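Local structure of isatin hydrolase (Ralstonia solanacearum, 5NMP) at residues G74-T77 and F81-P84; L39-P42 and G46-Q49. The protein hydrolyses isatin, opening its ring to isatinate, at a manganese-dependent active site of the cyclase family. One frame throughout, in Å; residues are numbered along the deposited sequence.

Contact 1 (G74-T77 and F81-P84). With MN (manganese (II) ion), chain K.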
ATOM      1  N   GLY A  74     -14.973   3.631  -0.726  1.00 48.14           N
ATOM      2  CA  GLY A  74     -15.273   2.239  -0.989  1.00 41.35           C
ATOM      3  C   GLY A  74     -14.005   1.457  -1.242  1.00 51.01           C
ATOM      4  O   GLY A  74     -12.950   2.039  -1.492  1.00 53.15           O
ATOM      5  N   GLU A  75     -14.102   0.135  -1.163  1.00 49.19           N
ATOM      6  CA  GLU A  75     -12.988  -0.734  -1.517  1.00 50.18           C
ATOM      7  C   GLU A  75     -12.539  -0.458  -2.948  1.00 49.28           C
ATOM      8  O   GLU A  75     -11.360  -0.551  -3.267  1.00 51.84           O
ATOM      9  CB  GLU A  75     -13.379  -2.206  -1.370  1.00 52.70           C
ATOM     10  CG  GLU A  75     -13.706  -2.636   0.047  1.00 57.48           C
ATOM     11  CD  GLU A  75     -14.263  -4.049   0.112  1.00 61.09           C
ATOM     12  OE1 GLU A  75     -14.895  -4.487  -0.871  1.00 63.45           O
ATOM     13  OE2 GLU A  75     -14.065  -4.724   1.143  1.00 61.76           O
ATOM     14  N   HIS A  76     -13.493  -0.113  -3.806  1.00 48.30           N
ATOM     15  CA  HIS A  76     -13.210   0.120  -5.214  1.00 47.54           C
ATOM     16  C   HIS A  76     -13.263   1.609  -5.549  1.00 49.85           C
ATOM     17  O   HIS A  76     -14.055   2.052  -6.383  1.00 53.73           O
ATOM     18  CB  HIS A  76     -14.187  -0.676  -6.078  1.00 45.80           C
ATOM     19  CG  HIS A  76     -14.084  -2.156  -5.879  1.00 46.57           C
ATOM     20  ND1 HIS A  76     -13.480  -2.992  -6.792  1.00 43.63           N
ATOM     21  CD2 HIS A  76     -14.488  -2.947  -4.856  1.00 49.13           C
ATOM     22  CE1 HIS A  76     -13.527  -4.236  -6.349  1.00 46.27           C
ATOM     23  NE2 HIS A  76     -14.133  -4.235  -5.175  1.00 49.02           N
ATOM     24  N   THR A  77     -12.395   2.366  -4.883  1.00 46.28           N
ATOM     25  CA  THR A  77     -12.309   3.809  -5.046  1.00 46.75           C
ATOM     26  C   THR A  77     -10.937   4.188  -5.591  1.00 48.34           C
ATOM     27  O   THR A  77      -9.917   3.760  -5.055  1.00 54.60           O
ATOM     28  CB  THR A  77     -12.554   4.538  -3.706  1.00 50.15           C
ATOM     29  OG1 THR A  77     -13.888   4.276  -3.251  1.00 52.74           O
ATOM     30  CG2 THR A  77     -12.353   6.042  -3.856  1.00 50.22           C
ATOM     31  N   PHE A  81      -7.354  -2.192  -6.190  1.00 44.24           N
ATOM     32  CA  PHE A  81      -6.992  -3.577  -6.459  1.00 40.60           C
ATOM     33  C   PHE A  81      -8.245  -4.447  -6.410  1.00 46.94           C
ATOM     34  O   PHE A  81      -9.051  -4.315  -5.492  1.00 51.47           O
ATOM     35  CB  PHE A  81      -5.951  -4.031  -5.423  1.00 42.24           C
ATOM     36  CG  PHE A  81      -5.554  -5.484  -5.516  1.00 42.79           C
ATOM     37  CD1 PHE A  81      -4.403  -5.859  -6.192  1.00 41.04           C
ATOM     38  CD2 PHE A  81      -6.299  -6.468  -4.883  1.00 42.31           C
ATOM     39  CE1 PHE A  81      -4.022  -7.187  -6.263  1.00 40.87           C
ATOM     40  CE2 PHE A  81      -5.923  -7.799  -4.952  1.00 44.23           C
ATOM     41  CZ  PHE A  81      -4.783  -8.158  -5.643  1.00 42.10           C
ATOM     42  N   ASP A  82      -8.417  -5.326  -7.395  1.00 47.00           N
ATOM     43  CA  ASP A  82      -9.557  -6.246  -7.405  1.00 41.28           C
ATOM     44  C   ASP A  82      -9.134  -7.650  -6.980  1.00 44.67           C
ATOM     45  O   ASP A  82      -8.330  -8.292  -7.654  1.00 51.10           O
ATOM     46  CB  ASP A  82     -10.205  -6.306  -8.794  1.00 43.60           C
ATOM     47  CG  ASP A  82     -10.940  -5.023  -9.163  1.00 53.82           C
ATOM     48  OD1 ASP A  82     -11.611  -4.428  -8.291  1.00 53.10           O
ATOM     49  OD2 ASP A  82     -10.853  -4.611 -10.339  1.00 60.43           O
ATOM     50  N   ALA A  83      -9.679  -8.123  -5.863  1.00 41.98           N
ATOM     51  CA  ALA A  83      -9.428  -9.487  -5.399  1.00 41.49           C
ATOM     52  C   ALA A  83     -10.451 -10.449  -6.014  1.00 42.29           C
ATOM     53  O   ALA A  83     -11.548 -10.032  -6.377  1.00 44.10           O
ATOM     54  CB  ALA A  83      -9.469  -9.546  -3.871  1.00 39.77           C
ATOM     55  N   PRO A  84     -10.096 -11.739  -6.140  1.00 41.94           N
ATOM     56  CA  PRO A  84     -11.003 -12.705  -6.779  1.00 43.61           C
ATOM     57  C   PRO A  84     -12.380 -12.816  -6.116  1.00 43.38           C
ATOM     58  O   PRO A  84     -13.355 -13.147  -6.787  1.00 47.98           O
ATOM     59  CB  PRO A  84     -10.241 -14.029  -6.655  1.00 40.41           C
ATOM     60  CG  PRO A  84      -8.809 -13.623  -6.609  1.00 45.22           C
ATOM     61  CD  PRO A  84      -8.786 -12.340  -5.826  1.00 41.86           C
TER
HETATM   62 MN    MN K 301     -12.784  -2.676  -8.751  1.00 61.78          MN
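His76 and Asp82 meet through a manganese ion, supplying the first and last metal ligands of the His-x-Gly-Thr-His-x-Asp motif of the cyclase family; His80 lies between them in sequence and binds the same ion. His76 gives ND1, at 2.1 Å from manganese, and Asp82 gives OD1, at 2.2 Å. Both side chains leave the backbone in the same way, CG beside the backbone N and anti to the carbonyl carbon (chi1 -62° for His76, -70° for Asp82), yet they run across one another at about a right angle. The shared metal brings OD1 to the edge of the ring, near its plane, with ring and carboxylate planes 27° apart. Because both atoms bind the same manganese, the 2.8 Å between His76 ND1 and Asp82 OD1 is a ligand-ligand separation, not a hydrogen bond. With ND1 on the metal and NE2 hydrogen-bonded to Ser254 OG, the imidazole is held at both nitrogens, which fixes its rotation. Asp82 starts from strand 80-82, whereas His76 sits in the irregular turn before it. That turn is tied across its own base: Gly74 N donates to Thr77 OG1 at 2.8 Å.

Contact 2 (L39-P42 and G46-Q49)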
ATOM      1  N   LEU A  39     -17.817   5.840  -9.463  1.00 63.26           N
ATOM      2  CA  LEU A  39     -18.588   4.910 -10.276  1.00 66.92           C
ATOM      3  C   LEU A  39     -20.058   4.879  -9.868  1.00 68.39           C
ATOM      4  O   LEU A  39     -20.381   4.763  -8.685  1.00 65.44           O
ATOM      5  CB  LEU A  39     -17.992   3.507 -10.173  1.00 65.09           C
ATOM      6  CG  LEU A  39     -18.806   2.386 -10.809  1.00 67.90           C
ATOM      7  CD1 LEU A  39     -18.877   2.562 -12.317  1.00 69.70           C
ATOM      8  CD2 LEU A  39     -18.210   1.040 -10.440  1.00 69.39           C
ATOM      9  N   GLN A  40     -20.948   4.984 -10.850  1.00 73.81           N
ATOM     10  CA  GLN A  40     -22.377   4.873 -10.580  1.00 75.92           C
ATOM     11  C   GLN A  40     -23.019   3.764 -11.406  1.00 72.19           C
ATOM     12  O   GLN A  40     -22.879   3.719 -12.631  1.00 70.71           O
ATOM     13  CB  GLN A  40     -23.083   6.206 -10.840  1.00 85.72           C
ATOM     14  CG  GLN A  40     -22.732   7.289  -9.832  1.00 95.21           C
ATOM     15  CD  GLN A  40     -23.684   8.472  -9.877  1.00106.48           C
ATOM     16  OE1 GLN A  40     -24.553   8.554 -10.746  1.00112.06           O
ATOM     17  NE2 GLN A  40     -23.524   9.394  -8.935  1.00108.49           N
ATOM     18  N   LEU A  41     -23.714   2.866 -10.712  1.00 68.10           N
ATOM     19  CA  LEU A  41     -24.435   1.763 -11.337  1.00 63.36           C
ATOM     20  C   LEU A  41     -25.903   2.137 -11.497  1.00 65.18           C
ATOM     21  O   LEU A  41     -26.356   3.105 -10.884  1.00 67.32           O
ATOM     22  CB  LEU A  41     -24.300   0.492 -10.494  1.00 57.01           C
ATOM     23  CG  LEU A  41     -22.894   0.049 -10.102  1.00 56.00           C
ATOM     24  CD1 LEU A  41     -22.961  -1.273  -9.362  1.00 56.00           C
ATOM     25  CD2 LEU A  41     -22.008  -0.059 -11.328  1.00 60.79           C
ATOM     26  N   PRO A  42     -26.650   1.381 -12.324  1.00 64.40           N
ATOM     27  CA  PRO A  42     -28.105   1.556 -12.405  1.00 64.53           C
ATOM     28  C   PRO A  42     -28.768   1.569 -11.026  1.00 65.59           C
ATOM     29  O   PRO A  42     -28.286   0.903 -10.108  1.00 57.46           O
ATOM     30  CB  PRO A  42     -28.552   0.343 -13.219  1.00 65.47           C
ATOM     31  CG  PRO A  42     -27.400   0.081 -14.122  1.00 62.04           C
ATOM     32  CD  PRO A  42     -26.161   0.428 -13.338  1.00 67.36           C
ATOM     33  N   GLY A  46     -26.837  -1.532  -5.418  1.00 50.32           N
ATOM     34  CA  GLY A  46     -26.176  -0.801  -4.354  1.00 48.62           C
ATOM     35  C   GLY A  46     -25.022   0.012  -4.910  1.00 57.46           C
ATOM     36  O   GLY A  46     -24.337  -0.423  -5.836  1.00 55.85           O
ATOM     37  N   GLN A  47     -24.798   1.190  -4.339  1.00 56.88           N
ATOM     38  CA  GLN A  47     -23.805   2.120  -4.869  1.00 55.49           C
ATOM     39  C   GLN A  47     -22.585   2.250  -3.963  1.00 50.60           C
ATOM     40  O   GLN A  47     -22.693   2.151  -2.742  1.00 54.64           O
ATOM     41  CB  GLN A  47     -24.436   3.498  -5.081  1.00 49.37           C
ATOM     42  CG  GLN A  47     -25.723   3.481  -5.887  1.00 51.80           C
ATOM     43  CD  GLN A  47     -25.503   3.099  -7.336  1.00 56.52           C
ATOM     44  OE1 GLN A  47     -24.446   3.365  -7.907  1.00 56.20           O
ATOM     45  NE2 GLN A  47     -26.503   2.470  -7.940  1.00 57.84           N
ATOM     46  N   VAL A  48     -21.424   2.476  -4.570  1.00 48.89           N
ATOM     47  CA  VAL A  48     -20.209   2.757  -3.814  1.00 51.15           C
ATOM     48  C   VAL A  48     -20.192   4.225  -3.374  1.00 51.17           C
ATOM     49  O   VAL A  48     -20.639   5.108  -4.106  1.00 48.27           O
ATOM     50  CB  VAL A  48     -18.937   2.434  -4.639  1.00 54.86           C
ATOM     51  CG1 VAL A  48     -18.928   3.206  -5.949  1.00 57.32           C
ATOM     52  CG2 VAL A  48     -17.676   2.727  -3.834  1.00 49.68           C
ATOM     53  N   GLN A  49     -19.710   4.475  -2.162  1.00 54.78           N
ATOM     54  CA  GLN A  49     -19.561   5.837  -1.672  1.00 56.82           C
ATOM     55  C   GLN A  49     -18.415   6.536  -2.383  1.00 56.22           C
ATOM     56  O   GLN A  49     -17.409   5.905  -2.709  1.00 54.17           O
ATOM     57  CB  GLN A  49     -19.318   5.852  -0.163  1.00 63.83           C
ATOM     58  CG  GLN A  49     -20.574   5.756   0.678  1.00 78.21           C
ATOM     59  CD  GLN A  49     -20.282   5.805   2.167  1.00 88.85           C
ATOM     60  OE1 GLN A  49     -19.136   5.650   2.592  1.00 90.95           O
ATOM     61  NE2 GLN A  49     -21.321   6.024   2.968  1.00 92.96           N
TER
HETATM   62  O   HOH W   1     -21.825   2.934  -7.489  1.00 56.88           O
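Gln47 reaches over to Leu41 and Pro42 and clips the two sides of a surface loop together with its amide. From CB, the chain goes to CG beside the backbone N, and a single bend at chi2 (-68°) swings the amide towards 39-42; CB and CG themselves make no close approach to that segment. Beyond them, CD lies alongside the backbone of Leu41, near both its N and O, and its two branches take separate roles. OE1 accepts from Leu41 N at 2.9 Å, a fairly straight bond (159°) that arrives in the carbonyl plane on a lone pair. NE2 returns the favour to Leu41 O at 3.0 Å, but less neatly, since the donor stands well above the plane of that carbonyl. Gln47 NE2 adds two weak bonds, to Pro42 O at 3.2 Å and to Phe45 O in the turn between the segments.

OE1 has a second donor in a water, 2.7 Å away. The same water donates to Leu39 O at 2.6 Å and accepts from Val48 N at 3.0 Å, bridging the segments where their backbones do not bond directly. Beside it, Val48 CG1 packs on Leu39 O, and Leu41 CD1 approaches Gly46 O at 3.9 Å. Trp68 of the second subunit packs against Leu39 and Leu41. One side-chain amide binding both the N-H and C=O of a single residue resembles, with one bond skewed, the way a partner strand would engage that residue, here in an irregular loop that borders the manganese pocket at the subunit interface.

Contact 2 comes first along the chain, within the loop between strands 24-27 and 52-60; contact 1 follows, running from the end of strand 66-74 into strand 80-82, which lies between 225-228 and 255-257 in the mixed sheet. Their centres are 13 Å apart, and they touch directly: Val48 CG2 packs on Gly74 CA at 3.8 Å, with Thr77 close by. Contact 1 is buried and holds the metal, while contact 2 lies nearer the surface, with the Leu39 side chain about 7 Å from the manganese ion and about 4 Å from a bound succinic acid, probably from the crystallisation liquor. Both reach the second subunit, where Gly74 extends a beta ladder across the interface, so metal site, pocket rim and dimer contact are joined in one region.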